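Side-chain contacts in separin (Saccharomyces cerevisiae, PDB 5U1T), which is a caspase-like cysteine protease that cleaves the MCD1/SCC1 subunit of cohesin at the onset of anaphase, so that chromosomes can segregate: residues N400-F405 with S409-T414; S443-Q446 with K450-E453. One frame throughout, in Å; residues are numbered along the deposited sequence.

Contact 1 (N400-F405 with S409-T414)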
ATOM      1  N   ASN A 400     -45.207  18.463  14.158  1.00 73.96           N
ATOM      2  CA  ASN A 400     -45.527  19.541  13.236  1.00 76.44           C
ATOM      3  C   ASN A 400     -45.935  20.815  13.957  1.00 74.03           C
ATOM      4  O   ASN A 400     -45.587  21.916  13.532  1.00 76.16           O
ATOM      5  CB  ASN A 400     -46.640  19.117  12.283  1.00 78.57           C
ATOM      6  CG  ASN A 400     -46.212  18.014  11.336  1.00 80.31           C
ATOM      7  OD1 ASN A 400     -45.019  17.802  11.083  1.00 78.88           O
ATOM      8  ND2 ASN A 400     -47.196  17.306  10.797  1.00 85.20           N
ATOM      9  N   ALA A 401     -46.686  20.662  15.039  1.00 70.93           N
ATOM     10  CA  ALA A 401     -46.973  21.793  15.901  1.00 71.58           C
ATOM     11  C   ALA A 401     -45.656  22.356  16.438  1.00 73.08           C
ATOM     12  O   ALA A 401     -45.457  23.571  16.431  1.00 70.04           O
ATOM     13  CB  ALA A 401     -47.904  21.389  17.037  1.00 74.18           C
ATOM     14  N   SER A 402     -44.749  21.479  16.873  1.00 70.63           N
ATOM     15  CA  SER A 402     -43.476  21.937  17.417  1.00 69.26           C
ATOM     16  C   SER A 402     -42.740  22.798  16.402  1.00 71.62           C
ATOM     17  O   SER A 402     -42.060  23.741  16.783  1.00 71.33           O
ATOM     18  CB  SER A 402     -42.591  20.765  17.867  1.00 66.22           C
ATOM     19  OG  SER A 402     -42.024  20.061  16.782  1.00 72.59           O
ATOM     20  N   VAL A 403     -42.906  22.508  15.111  1.00 71.61           N
ATOM     21  CA  VAL A 403     -42.264  23.317  14.076  1.00 73.03           C
ATOM     22  C   VAL A 403     -43.039  24.605  13.788  1.00 75.04           C
ATOM     23  O   VAL A 403     -42.472  25.699  13.798  1.00 72.90           O
ATOM     24  CB  VAL A 403     -42.102  22.535  12.768  1.00 74.10           C
ATOM     25  CG1 VAL A 403     -41.217  23.311  11.804  1.00 76.22           C
ATOM     26  CG2 VAL A 403     -41.500  21.180  13.040  1.00 70.04           C
ATOM     27  N   LEU A 404     -44.337  24.474  13.540  1.00 77.62           N
ATOM     28  CA  LEU A 404     -45.164  25.624  13.190  1.00 77.56           C
ATOM     29  C   LEU A 404     -45.297  26.624  14.338  1.00 78.05           C
ATOM     30  O   LEU A 404     -45.308  27.837  14.111  1.00 77.89           O
ATOM     31  CB  LEU A 404     -46.555  25.166  12.743  1.00 78.67           C
ATOM     32  CG  LEU A 404     -46.642  24.429  11.404  1.00 83.38           C
ATOM     33  CD1 LEU A 404     -48.088  24.376  10.902  1.00 84.53           C
ATOM     34  CD2 LEU A 404     -45.733  25.089  10.383  1.00 79.17           C
ATOM     35  N   PHE A 405     -45.414  26.117  15.565  1.00 72.94           N
ATOM     36  CA  PHE A 405     -45.538  26.983  16.735  1.00 77.08           C
ATOM     37  C   PHE A 405     -44.170  27.458  17.169  1.00 74.01           C
ATOM     38  O   PHE A 405     -44.036  28.359  17.993  1.00 75.23           O
ATOM     39  CB  PHE A 405     -46.214  26.259  17.901  1.00 74.87           C
ATOM     40  CG  PHE A 405     -47.611  25.822  17.613  1.00 76.13           C
ATOM     41  CD1 PHE A 405     -48.352  26.432  16.619  1.00 78.88           C
ATOM     42  CD2 PHE A 405     -48.188  24.799  18.343  1.00 74.41           C
ATOM     43  CE1 PHE A 405     -49.645  26.030  16.357  1.00 82.75           C
ATOM     44  CE2 PHE A 405     -49.478  24.396  18.087  1.00 74.75           C
ATOM     45  CZ  PHE A 405     -50.209  25.013  17.091  1.00 79.94           C
ATOM     46  N   SER A 409     -41.649  23.026  23.789  1.00 62.02           N
ATOM     47  CA  SER A 409     -42.552  22.232  24.610  1.00 60.81           C
ATOM     48  C   SER A 409     -43.194  21.116  23.811  1.00 63.65           C
ATOM     49  O   SER A 409     -43.194  19.961  24.239  1.00 63.85           O
ATOM     50  CB  SER A 409     -43.628  23.107  25.237  1.00 66.98           C
ATOM     51  OG  SER A 409     -43.046  23.998  26.163  1.00 75.63           O
ATOM     52  N   PHE A 410     -43.730  21.447  22.643  1.00 68.34           N
ATOM     53  CA  PHE A 410     -44.275  20.413  21.766  1.00 68.39           C
ATOM     54  C   PHE A 410     -43.226  19.385  21.343  1.00 64.70           C
ATOM     55  O   PHE A 410     -43.528  18.198  21.239  1.00 63.05           O
ATOM     56  CB  PHE A 410     -44.914  21.044  20.536  1.00 69.49           C
ATOM     57  CG  PHE A 410     -46.327  21.445  20.746  1.00 69.72           C
ATOM     58  CD1 PHE A 410     -47.354  20.532  20.543  1.00 73.64           C
ATOM     59  CD2 PHE A 410     -46.641  22.726  21.175  1.00 71.40           C
ATOM     60  CE1 PHE A 410     -48.680  20.899  20.748  1.00 80.14           C
ATOM     61  CE2 PHE A 410     -47.969  23.106  21.384  1.00 71.01           C
ATOM     62  CZ  PHE A 410     -48.991  22.191  21.173  1.00 75.71           C
ATOM     63  N   LEU A 411     -41.996  19.834  21.110  1.00 66.45           N
ATOM     64  CA  LEU A 411     -40.953  18.930  20.642  1.00 63.95           C
ATOM     65  C   LEU A 411     -40.578  17.977  21.760  1.00 63.14           C
ATOM     66  O   LEU A 411     -40.420  16.779  21.530  1.00 59.32           O
ATOM     67  CB  LEU A 411     -39.719  19.695  20.154  1.00 62.03           C
ATOM     68  CG  LEU A 411     -38.617  18.819  19.561  1.00 58.55           C
ATOM     69  CD1 LEU A 411     -39.164  18.063  18.366  1.00 56.79           C
ATOM     70  CD2 LEU A 411     -37.402  19.645  19.169  1.00 60.07           C
ATOM     71  N   LEU A 412     -40.437  18.505  22.974  1.00 60.69           N
ATOM     72  CA  LEU A 412     -40.201  17.643  24.124  1.00 58.87           C
ATOM     73  C   LEU A 412     -41.362  16.666  24.257  1.00 59.52           C
ATOM     74  O   LEU A 412     -41.156  15.481  24.521  1.00 64.46           O
ATOM     75  CB  LEU A 412     -40.020  18.453  25.404  1.00 61.04           C
ATOM     76  CG  LEU A 412     -38.625  19.038  25.632  1.00 65.22           C
ATOM     77  CD1 LEU A 412     -38.643  20.051  26.762  1.00 63.17           C
ATOM     78  CD2 LEU A 412     -37.629  17.939  25.918  1.00 59.72           C
ATOM     79  N   LYS A 413     -42.579  17.139  24.025  1.00 60.42           N
ATOM     80  CA  LYS A 413     -43.722  16.243  24.115  1.00 63.94           C
ATOM     81  C   LYS A 413     -43.666  15.190  23.004  1.00 59.89           C
ATOM     82  O   LYS A 413     -44.025  14.031  23.202  1.00 60.99           O
ATOM     83  CB  LYS A 413     -45.038  17.025  24.062  1.00 69.39           C
ATOM     84  CG  LYS A 413     -46.160  16.347  24.838  1.00 67.33           C
ATOM     85  CD  LYS A 413     -47.520  16.926  24.522  1.00 73.91           C
ATOM     86  CE  LYS A 413     -48.637  16.240  25.347  1.00 77.29           C
ATOM     87  NZ  LYS A 413     -48.621  14.743  25.170  1.00 72.13           N
ATOM     88  N   THR A 414     -43.191  15.599  21.840  1.00 64.46           N
ATOM     89  CA  THR A 414     -43.034  14.694  20.711  1.00 64.68           C
ATOM     90  C   THR A 414     -42.009  13.586  20.988  1.00 62.95           C
ATOM     91  O   THR A 414     -42.322  12.402  20.853  1.00 63.76           O
ATOM     92  CB  THR A 414     -42.619  15.477  19.454  1.00 68.05           C
ATOM     93  OG1 THR A 414     -43.654  16.415  19.122  1.00 69.74           O
ATOM     94  CG2 THR A 414     -42.350  14.527  18.269  1.00 62.54           C
TER
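Phe405 and Phe410 meet at the tight turn of an α-α hairpin in the helical domain, where helix 388-404 passes to helix 408-425 and the short helical segments run antiparallel, their axes 161° apart. The aromatic pair is an offset edge-to-face stack: the CD2-CE2 edge of Phe405 faces the CE2-CZ side of the Phe410 ring, with the centroids 5.2 Å apart and the planes at 66°. A CH-π contact adds to it, since Ala401 CB lies over a face of Phe410, 4.0 Å from the centroid. Ala401 serves both rings, because its CA sits over a face of Phe405 near the rim. Beyond the rings, the helices come together at Ser402, whose CA is 4.7 Å from the CA of Phe410. Ser402 CB packs on Phe410 CB at 3.5 Å and on Leu411 CB at 3.8 Å, consistent with a small side chain at the point where the backbones come closest. Its OG, held between the backbone N and the carbonyl carbon (chi1 74°), turns back to hydrogen-bond Phe399 O on its own helix while brushing Leu411 CD1. With the Phe410 ring cut back to a methyl, as in an alanine here, Phe405 is likely to lose its stacking mate and a gap to open over Ala401 CB. Phe410 O takes two donors from Thr414, the backbone N at 2.7 Å and OG1 at 2.8 Å, which reach it from opposite faces of the carbonyl plane.

Contact 2 (S443-Q446 with K450-E453); sequences SSAQ and KKIE
Ser443 OG is gripped twice, by a hydrogen bond with Glu439 O on its own helix and by a weak one with Arg487 NE, while the backbone O of the same serine lies beside the Lys451 chain. The setting is a helix-turn-helix corner of the helical domain's α-α packing: helix 431-444 stops, and helix 448-458 begins after a three-residue link, with Ser447 OG hydrogen-bonded to Lys450 N. Ala445 makes the break, its psi of 144° taking the chain out of the helical path and leaving its methyl facing the second helix. That methyl is the centre of the contact. CB rests on Lys451 CG at 3.5 Å and reaches the start of the Lys450 side chain, CB to CB, at 4.2 Å. Leu411 of helix 408-425 also packs on Ala445, which is buried although its neighbours are largely at the surface.

Lys451 covers the methyl with CG, whereas Lys450 turns its chain to Gln446. The Lys450 side chain crosses that of Gln446 at a slant, its CD 3.8 Å from Gln446 CB and near Gln446 CG as well; the amide of Gln446 then leads away because its chain bends at chi2 (-81°). The turn is thus joined here by methyl and methylene contacts. On the backbone, Lys450 O receives a weak hydrogen bond from His408 NE2. Lys451 runs extended beyond CG along the end of helix 431-444, where its charge probably sits favourably near the C-terminal end of that helix. Its CE lies 3.6 Å from Ala445 O and 4.4 Å from Ser443 O.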
ATOM      1  N   SER A 443     -32.678  18.123  14.708  1.00 63.85           N
ATOM      2  CA  SER A 443     -32.550  19.126  13.672  1.00 65.73           C
ATOM      3  C   SER A 443     -33.554  20.265  13.823  1.00 64.36           C
ATOM      4  O   SER A 443     -33.241  21.405  13.505  1.00 70.20           O
ATOM      5  CB  SER A 443     -32.714  18.474  12.308  1.00 72.42           C
ATOM      6  OG  SER A 443     -31.690  17.515  12.102  1.00 77.09           O
ATOM      7  N   SER A 444     -34.754  19.964  14.318  1.00 68.07           N
ATOM      8  CA  SER A 444     -35.813  20.962  14.380  1.00 63.85           C
ATOM      9  C   SER A 444     -35.729  21.825  15.647  1.00 64.38           C
ATOM     10  O   SER A 444     -36.318  22.910  15.705  1.00 65.23           O
ATOM     11  CB  SER A 444     -37.181  20.284  14.280  1.00 65.20           C
ATOM     12  OG  SER A 444     -37.378  19.348  15.328  1.00 67.03           O
ATOM     13  N   ALA A 445     -34.975  21.355  16.642  1.00 63.99           N
ATOM     14  CA  ALA A 445     -34.858  22.058  17.917  1.00 62.46           C
ATOM     15  C   ALA A 445     -34.278  23.462  17.735  1.00 61.91           C
ATOM     16  O   ALA A 445     -33.384  23.669  16.909  1.00 67.45           O
ATOM     17  CB  ALA A 445     -34.013  21.254  18.891  1.00 58.14           C
ATOM     18  N   GLN A 446     -34.774  24.399  18.541  1.00 61.20           N
ATOM     19  CA  GLN A 446     -34.554  25.835  18.374  1.00 58.29           C
ATOM     20  C   GLN A 446     -33.212  26.413  18.793  1.00 60.12           C
ATOM     21  O   GLN A 446     -32.956  27.590  18.544  1.00 62.81           O
ATOM     22  CB  GLN A 446     -35.606  26.603  19.166  1.00 68.57           C
ATOM     23  CG  GLN A 446     -36.951  25.955  19.187  1.00 75.96           C
ATOM     24  CD  GLN A 446     -37.718  26.263  17.931  1.00 79.01           C
ATOM     25  OE1 GLN A 446     -37.172  26.286  16.834  1.00 78.13           O
ATOM     26  NE2 GLN A 446     -38.980  26.532  18.089  1.00 83.20           N
ATOM     27  N   LYS A 450     -31.220  23.194  23.342  1.00 60.32           N
ATOM     28  CA  LYS A 450     -32.467  22.471  23.131  1.00 62.47           C
ATOM     29  C   LYS A 450     -32.243  21.173  22.345  1.00 56.93           C
ATOM     30  O   LYS A 450     -32.915  20.166  22.604  1.00 58.57           O
ATOM     31  CB  LYS A 450     -33.490  23.373  22.442  1.00 62.86           C
ATOM     32  CG  LYS A 450     -34.022  24.465  23.351  1.00 63.12           C
ATOM     33  CD  LYS A 450     -35.139  25.265  22.698  1.00 64.79           C
ATOM     34  CE  LYS A 450     -35.731  26.293  23.657  1.00 59.12           C
ATOM     35  NZ  LYS A 450     -34.841  27.472  23.866  1.00 64.24           N
ATOM     36  N   LYS A 451     -31.293  21.200  21.409  1.00 60.28           N
ATOM     37  CA  LYS A 451     -30.897  20.001  20.664  1.00 58.00           C
ATOM     38  C   LYS A 451     -30.265  18.961  21.572  1.00 55.84           C
ATOM     39  O   LYS A 451     -30.581  17.783  21.473  1.00 54.16           O
ATOM     40  CB  LYS A 451     -29.917  20.343  19.544  1.00 61.30           C
ATOM     41  CG  LYS A 451     -30.543  21.019  18.356  1.00 63.09           C
ATOM     42  CD  LYS A 451     -29.522  21.294  17.270  1.00 60.93           C
ATOM     43  CE  LYS A 451     -30.037  22.345  16.309  1.00 59.39           C
ATOM     44  NZ  LYS A 451     -28.893  22.955  15.573  1.00 68.51           N
ATOM     45  N   ILE A 452     -29.367  19.399  22.447  1.00 54.45           N
ATOM     46  CA  ILE A 452     -28.769  18.503  23.421  1.00 58.72           C
ATOM     47  C   ILE A 452     -29.832  17.927  24.362  1.00 55.64           C
ATOM     48  O   ILE A 452     -29.726  16.813  24.845  1.00 57.34           O
ATOM     49  CB  ILE A 452     -27.676  19.215  24.227  1.00 59.26           C
ATOM     50  CG1 ILE A 452     -26.559  19.655  23.291  1.00 60.64           C
ATOM     51  CG2 ILE A 452     -27.082  18.287  25.273  1.00 57.98           C
ATOM     52  CD1 ILE A 452     -25.336  20.143  24.013  1.00 59.89           C
ATOM     53  N   GLU A 453     -30.885  18.687  24.595  1.00 66.92           N
ATOM     54  CA  GLU A 453     -31.954  18.252  25.486  1.00 62.73           C
ATOM     55  C   GLU A 453     -32.755  17.114  24.874  1.00 57.73           C
ATOM     56  O   GLU A 453     -32.987  16.087  25.521  1.00 59.15           O
ATOM     57  CB  GLU A 453     -32.856  19.431  25.798  1.00 63.18           C
ATOM     58  CG  GLU A 453     -33.431  19.441  27.187  1.00 66.08           C
ATOM     59  CD  GLU A 453     -33.919  20.828  27.555  1.00 73.32           C
ATOM     60  OE1 GLU A 453     -35.160  21.038  27.645  1.00 74.58           O
ATOM     61  OE2 GLU A 453     -33.040  21.712  27.725  1.00 75.40           O
TER

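Both contacts close tight turns between consecutive helices of the helical domain, and they lie in series along the chain with centres about 11 Å apart. Contact 1 is buried and held by aromatic rings and a methyl; contact 2 lies at the surface, where lysine and glutamine methylenes do the covering. Neither has a hydrogen bond across its segments. Helix 408-425 connects them: Leu411, which borders Ser402 in contact 1, places CD2 3.7 Å from Ala445 CA in contact 2, and Leu412 CD1 packs against Glu453 OE1 at 3.7 Å. Both turns are distant from the predicted catalytic Cys1497.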